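Cell envelope-related transcriptional attenuator domain-containing protein (Eubacterium siraeum, PDB 4OBM) is of unknown function but belongs to the LytR-CpsA-Psr family, whose relatives typically attach glycopolymers to the Gram-positive cell wall. Local coordinates at residues 28-33 / 38-43; 149-154 / 166-171. All blocks are in the same frame, centred on the assembly; numbering follows the deposited sequence.

Contact 1 (28-33 / 38-43); sequences MTLSAD and PDKYMT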
loop_
_atom_site.group_PDB
_atom_site.type_symbol
_atom_site.label_atom_id
_atom_site.label_comp_id
_atom_site.label_asym_id
_atom_site.label_seq_id
_atom_site.Cartn_x
_atom_site.Cartn_y
_atom_site.Cartn_z
HETATM N N MSE A 28 -1.931 -0.838 -4.954
HETATM C CA MSE A 28 -2.777 0.315 -4.695
HETATM C C MSE A 28 -2.182 1.509 -5.358
HETATM O O MSE A 28 -0.961 1.693 -5.325
HETATM C CB MSE A 28 -2.968 0.519 -3.207
HETATM C CG MSE A 28 -3.817 -0.594 -2.598
HETATM SE SE MSE A 28 -4.044 -0.457 -0.724
HETATM C CE MSE A 28 -2.238 0.088 -0.082
ATOM N N THR A 29 -3.040 2.277 -6.055
ATOM C CA THR A 29 -2.607 3.443 -6.820
ATOM C C THR A 29 -3.545 4.617 -6.532
ATOM O O THR A 29 -4.683 4.413 -6.119
ATOM C CB THR A 29 -2.520 3.125 -8.343
ATOM O OG1 THR A 29 -3.819 3.140 -8.932
ATOM C CG2 THR A 29 -1.816 1.801 -8.649
ATOM N N LEU A 30 -3.065 5.833 -6.755
ATOM C CA LEU A 30 -3.855 7.017 -6.506
ATOM C C LEU A 30 -3.735 7.990 -7.660
ATOM O O LEU A 30 -2.631 8.300 -8.104
ATOM C CB LEU A 30 -3.418 7.683 -5.179
ATOM C CG LEU A 30 -3.995 9.074 -4.867
ATOM C CD1 LEU A 30 -5.516 9.019 -4.617
ATOM C CD2 LEU A 30 -3.263 9.722 -3.733
ATOM N N SER A 31 -4.905 8.464 -8.113
ATOM C CA SER A 31 -5.068 9.443 -9.179
ATOM C C SER A 31 -5.792 10.648 -8.610
ATOM O O SER A 31 -6.435 10.517 -7.586
ATOM C CB SER A 31 -5.854 8.827 -10.335
ATOM O OG SER A 31 -6.075 9.759 -11.380
ATOM N N ALA A 32 -5.711 11.817 -9.273
ATOM C CA ALA A 32 -6.415 12.997 -8.779
ATOM C C ALA A 32 -7.932 12.786 -8.937
ATOM O O ALA A 32 -8.713 13.166 -8.064
ATOM C CB ALA A 32 -5.952 14.236 -9.540
ATOM N N ASP A 33 -8.325 12.108 -10.030
ATOM C CA ASP A 33 -9.700 11.815 -10.428
ATOM C C ASP A 33 -9.723 10.653 -11.444
ATOM O O ASP A 33 -8.657 10.162 -11.814
ATOM C CB ASP A 33 -10.348 13.090 -11.021
ATOM C CG ASP A 33 -9.564 13.742 -12.149
ATOM O OD1 ASP A 33 -9.084 13.009 -13.046
ATOM O OD2 ASP A 33 -9.468 14.985 -12.158
ATOM N N PRO A 38 -2.705 7.416 -12.549
ATOM C CA PRO A 38 -2.226 7.465 -11.154
ATOM C C PRO A 38 -0.805 8.046 -11.011
ATOM O O PRO A 38 0.060 7.825 -11.875
ATOM C CB PRO A 38 -2.262 5.997 -10.717
ATOM C CG PRO A 38 -3.258 5.370 -11.586
ATOM C CD PRO A 38 -3.111 6.043 -12.919
ATOM N N ASP A 39 -0.597 8.817 -9.927
ATOM C CA ASP A 39 0.689 9.426 -9.564
ATOM C C ASP A 39 1.398 8.649 -8.463
ATOM O O ASP A 39 2.603 8.821 -8.290
ATOM C CB ASP A 39 0.499 10.881 -9.092
ATOM C CG ASP A 39 0.614 11.904 -10.193
ATOM O OD1 ASP A 39 1.669 11.920 -10.884
ATOM O OD2 ASP A 39 -0.341 12.699 -10.364
ATOM N N LYS A 40 0.656 7.859 -7.669
ATOM C CA LYS A 40 1.255 7.108 -6.550
ATOM C C LYS A 40 0.995 5.638 -6.689
ATOM O O LYS A 40 -0.034 5.234 -7.232
ATOM C CB LYS A 40 0.796 7.637 -5.192
ATOM C CG LYS A 40 1.498 8.946 -4.885
ATOM C CD LYS A 40 1.056 9.578 -3.601
ATOM C CE LYS A 40 1.463 11.035 -3.559
ATOM N NZ LYS A 40 2.941 11.228 -3.637
ATOM N N TYR A 41 1.989 4.840 -6.306
ATOM C CA TYR A 41 1.976 3.384 -6.479
ATOM C C TYR A 41 2.536 2.733 -5.241
ATOM O O TYR A 41 3.566 3.157 -4.738
ATOM C CB TYR A 41 2.790 2.975 -7.732
ATOM C CG TYR A 41 2.266 3.578 -9.018
ATOM C CD1 TYR A 41 2.674 4.841 -9.437
ATOM C CD2 TYR A 41 1.315 2.912 -9.785
ATOM C CE1 TYR A 41 2.135 5.437 -10.576
ATOM C CE2 TYR A 41 0.788 3.486 -10.944
ATOM C CZ TYR A 41 1.207 4.750 -11.336
ATOM O OH TYR A 41 0.680 5.334 -12.455
HETATM N N MSE A 42 1.784 1.776 -4.683
HETATM C CA MSE A 42 2.157 1.070 -3.461
HETATM C C MSE A 42 1.545 -0.306 -3.458
HETATM O O MSE A 42 0.359 -0.444 -3.732
HETATM C CB MSE A 42 1.699 1.865 -2.211
HETATM C CG MSE A 42 2.103 1.217 -0.864
HETATM SE SE MSE A 42 1.492 2.203 0.690
HETATM C CE MSE A 42 2.748 3.577 0.605
ATOM N N THR A 43 2.358 -1.329 -3.182
ATOM C CA THR A 43 1.856 -2.690 -2.999
ATOM C C THR A 43 1.653 -2.912 -1.493
ATOM O O THR A 43 2.291 -2.246 -0.673
ATOM C CB THR A 43 2.762 -3.756 -3.619
ATOM O OG1 THR A 43 4.058 -3.643 -3.058
ATOM C CG2 THR A 43 2.812 -3.695 -5.168
HETATM O O HOH W 1 -3.340 11.697 -11.081
#

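Contact 2 (149-154 / 166-171); sequences YAYLTL and CKLNAT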
loop_
_atom_site.group_PDB
_atom_site.type_symbol
_atom_site.label_atom_id
_atom_site.label_comp_id
_atom_site.label_asym_id
_atom_site.label_seq_id
_atom_site.Cartn_x
_atom_site.Cartn_y
_atom_site.Cartn_z
ATOM N N TYR A 149 -5.028 13.468 3.490
ATOM C CA TYR A 149 -4.872 13.424 2.029
ATOM C C TYR A 149 -3.847 14.495 1.555
ATOM O O TYR A 149 -2.911 14.143 0.839
ATOM C CB TYR A 149 -6.234 13.596 1.300
ATOM C CG TYR A 149 -6.109 13.374 -0.191
ATOM C CD1 TYR A 149 -6.203 12.096 -0.733
ATOM C CD2 TYR A 149 -5.769 14.422 -1.047
ATOM C CE1 TYR A 149 -5.975 11.867 -2.090
ATOM C CE2 TYR A 149 -5.519 14.200 -2.397
ATOM C CZ TYR A 149 -5.619 12.919 -2.913
ATOM O OH TYR A 149 -5.429 12.699 -4.253
ATOM N N ALA A 150 -4.018 15.776 1.969
ATOM C CA ALA A 150 -3.130 16.900 1.610
ATOM C C ALA A 150 -1.666 16.654 2.034
ATOM O O ALA A 150 -0.747 16.912 1.253
ATOM C CB ALA A 150 -3.641 18.193 2.221
ATOM N N TYR A 151 -1.457 16.120 3.245
ATOM C CA TYR A 151 -0.119 15.773 3.757
ATOM C C TYR A 151 0.541 14.692 2.885
ATOM O O TYR A 151 1.697 14.813 2.515
ATOM C CB TYR A 151 -0.209 15.293 5.239
ATOM C CG TYR A 151 1.113 15.055 5.959
ATOM C CD1 TYR A 151 2.243 15.818 5.664
ATOM C CD2 TYR A 151 1.211 14.119 6.988
ATOM C CE1 TYR A 151 3.447 15.625 6.342
ATOM C CE2 TYR A 151 2.409 13.924 7.680
ATOM C CZ TYR A 151 3.527 14.675 7.347
ATOM O OH TYR A 151 4.716 14.489 8.007
ATOM N N LEU A 152 -0.215 13.656 2.557
ATOM C CA LEU A 152 0.212 12.483 1.817
ATOM C C LEU A 152 0.577 12.770 0.346
ATOM O O LEU A 152 1.414 12.053 -0.224
ATOM C CB LEU A 152 -0.932 11.463 1.884
ATOM C CG LEU A 152 -0.588 9.985 1.699
ATOM C CD1 LEU A 152 0.292 9.465 2.832
ATOM C CD2 LEU A 152 -1.869 9.143 1.577
ATOM N N THR A 153 -0.071 13.790 -0.257
ATOM C CA THR A 153 0.064 14.121 -1.661
ATOM C C THR A 153 0.815 15.450 -1.955
ATOM O O THR A 153 0.717 15.936 -3.089
ATOM C CB THR A 153 -1.329 14.151 -2.324
ATOM O OG1 THR A 153 -2.111 15.179 -1.733
ATOM C CG2 THR A 153 -2.054 12.826 -2.211
ATOM N N LEU A 154 1.592 16.009 -0.990
ATOM C CA LEU A 154 2.358 17.232 -1.243
ATOM C C LEU A 154 3.369 17.025 -2.371
ATOM O O LEU A 154 4.162 16.074 -2.333
ATOM C CB LEU A 154 3.091 17.734 0.002
ATOM C CG LEU A 154 2.309 18.521 1.027
ATOM C CD1 LEU A 154 3.110 18.614 2.300
ATOM C CD2 LEU A 154 1.930 19.909 0.510
ATOM N N CYS A 166 7.764 8.648 -0.851
ATOM C CA CYS A 166 7.541 7.207 -0.696
ATOM C C CYS A 166 7.639 6.818 0.773
ATOM O O CYS A 166 6.816 6.045 1.257
ATOM C CB CYS A 166 8.541 6.417 -1.537
ATOM S SG CYS A 166 8.294 6.579 -3.319
ATOM N N LYS A 167 8.682 7.329 1.456
ATOM C CA LYS A 167 8.980 7.107 2.866
ATOM C C LYS A 167 7.850 7.665 3.722
ATOM O O LYS A 167 7.400 6.991 4.638
ATOM C CB LYS A 167 10.337 7.737 3.244
ATOM C CG LYS A 167 11.514 6.947 2.717
ATOM C CD LYS A 167 12.807 7.739 2.682
ATOM C CE LYS A 167 13.945 6.871 2.183
ATOM N NZ LYS A 167 15.271 7.523 2.376
ATOM N N LEU A 168 7.355 8.867 3.381
ATOM C CA LEU A 168 6.252 9.526 4.084
ATOM C C LEU A 168 4.974 8.725 3.887
ATOM O O LEU A 168 4.301 8.404 4.866
ATOM C CB LEU A 168 6.091 10.985 3.565
ATOM C CG LEU A 168 5.218 11.986 4.346
ATOM C CD1 LEU A 168 3.761 11.938 3.912
ATOM C CD2 LEU A 168 5.452 11.913 5.869
ATOM N N ASN A 169 4.664 8.354 2.623
ATOM C CA ASN A 169 3.482 7.572 2.321
ATOM C C ASN A 169 3.522 6.207 3.030
ATOM O O ASN A 169 2.529 5.836 3.669
ATOM C CB ASN A 169 3.319 7.428 0.812
ATOM C CG ASN A 169 2.561 8.571 0.172
ATOM O OD1 ASN A 169 1.513 8.367 -0.429
ATOM N ND2 ASN A 169 3.025 9.809 0.336
ATOM N N ALA A 170 4.675 5.493 2.989
ATOM C CA ALA A 170 4.809 4.193 3.668
ATOM C C ALA A 170 4.465 4.289 5.171
ATOM O O ALA A 170 3.643 3.520 5.667
ATOM C CB ALA A 170 6.222 3.648 3.485
ATOM N N THR A 171 5.056 5.278 5.852
ATOM C CA THR A 171 4.966 5.565 7.274
ATOM C C THR A 171 3.555 5.999 7.668
ATOM O O THR A 171 3.010 5.460 8.620
ATOM C CB THR A 171 6.008 6.665 7.601
ATOM O OG1 THR A 171 7.308 6.170 7.287
ATOM C CG2 THR A 171 5.971 7.107 9.050
#

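Contact 1 (28-33 / 38-43)
M28 and M42, both selenomethionines, face each other as an antiparallel hydrogen-bonded pair: M28 N donates to M42 O (2.6 Å) and M42 N returns a bond to M28 O (2.8 Å). Two residues on, L30 N donates to K40 O at 3.1 Å. The same carbonyl also receives a CA-H...O contact from T29 CA at 3.2 Å. Strands 28-30 and 40-43 run at 166° to each other as the arms of a beta hairpin, and D39 and K40 both face L30, which makes a classic beta bulge. Its evidence is L30 O, gripped by D39 N at 2.8 Å and weakly by K40 N at 3.3 Å. Side-chain contacts divide between the two faces of the sheet. On that of T29 and Y41, T29 CG2 meets Y41 CD2 obliquely at 3.5 Å, while T29 OG1 lies against P38 CG and hydrogen-bonds E79 of helix 70-90. The Y41 ring leans back along its own strand, its OH giving P38 O a weak bond. On the other face, M28 CE lies 4.4 Å from M42 SE. Beyond the strands, one water accepts from A32 N and donates to D39 OD2.

Contact 2 (149-154 / 166-171)
L152, with the largest buried share, meets L168 and N169 where helix 145-152 ends against helix 164-181. Its CA lies 4.2 Å from L168 CD1, and its branched end turns to the N169 amide, CG approaching OD1 at 3.4 Å and CD1 packing beside the amide carbon. The L152 carbonyl provides the polar link: N169 ND2 donates to L152 O over 2.8 Å with an N-H...O angle of 164°. The donor lies in the carbonyl plane on a lone pair, and the oxygen sits only 12° out of the amide plane, so the bond suits both flat groups.

L168, almost equal in buried area, sets out from its backbone toward the other helix and divides its methyls between two tasks. CD1 stands over the centre of the Y151 ring, 4.3 Å from the centroid and 4° off the normal, a CH-pi contact. CD2 reaches the phenol end, 3.4 Å from Y151 OH. F143 adds a second aromatic ring to the surroundings of Y151.

All four touching residues are buried, and L152 O, near the C-terminal end of its helix, is met by a side-chain amide from the second helix. The one hydrogen bond between the segments, set beside leucine-aromatic packing and joined by a weak second bond from ND2 to P165 O, probably fixes the rotation of the N169 amide while giving the carbonyl of a buried residue at the helix end a partner.

Contacts 1 and 2 follow one another along the chain, and their centres are 12 Å apart. They touch through the sheet face carrying K40 and M42: K40 CD packs 3.4 Å from N169 OD1, K40 CE lies 3.5 Å from L152 O, and M42 CE lies 3.6 Å from A170 N. The K40 side chain thus touches both segments of contact 2, while N169 is bound to the end of helix 145-152 and lies against the hairpin strand 40-47. A bound pentaethylene glycol, probably from the crystallisation liquor, comes within about 3 Å of the side chains of both M28 and N169. Its position is consistent with a pocket bordered by both contacts, although no natural ligand of this pocket is established.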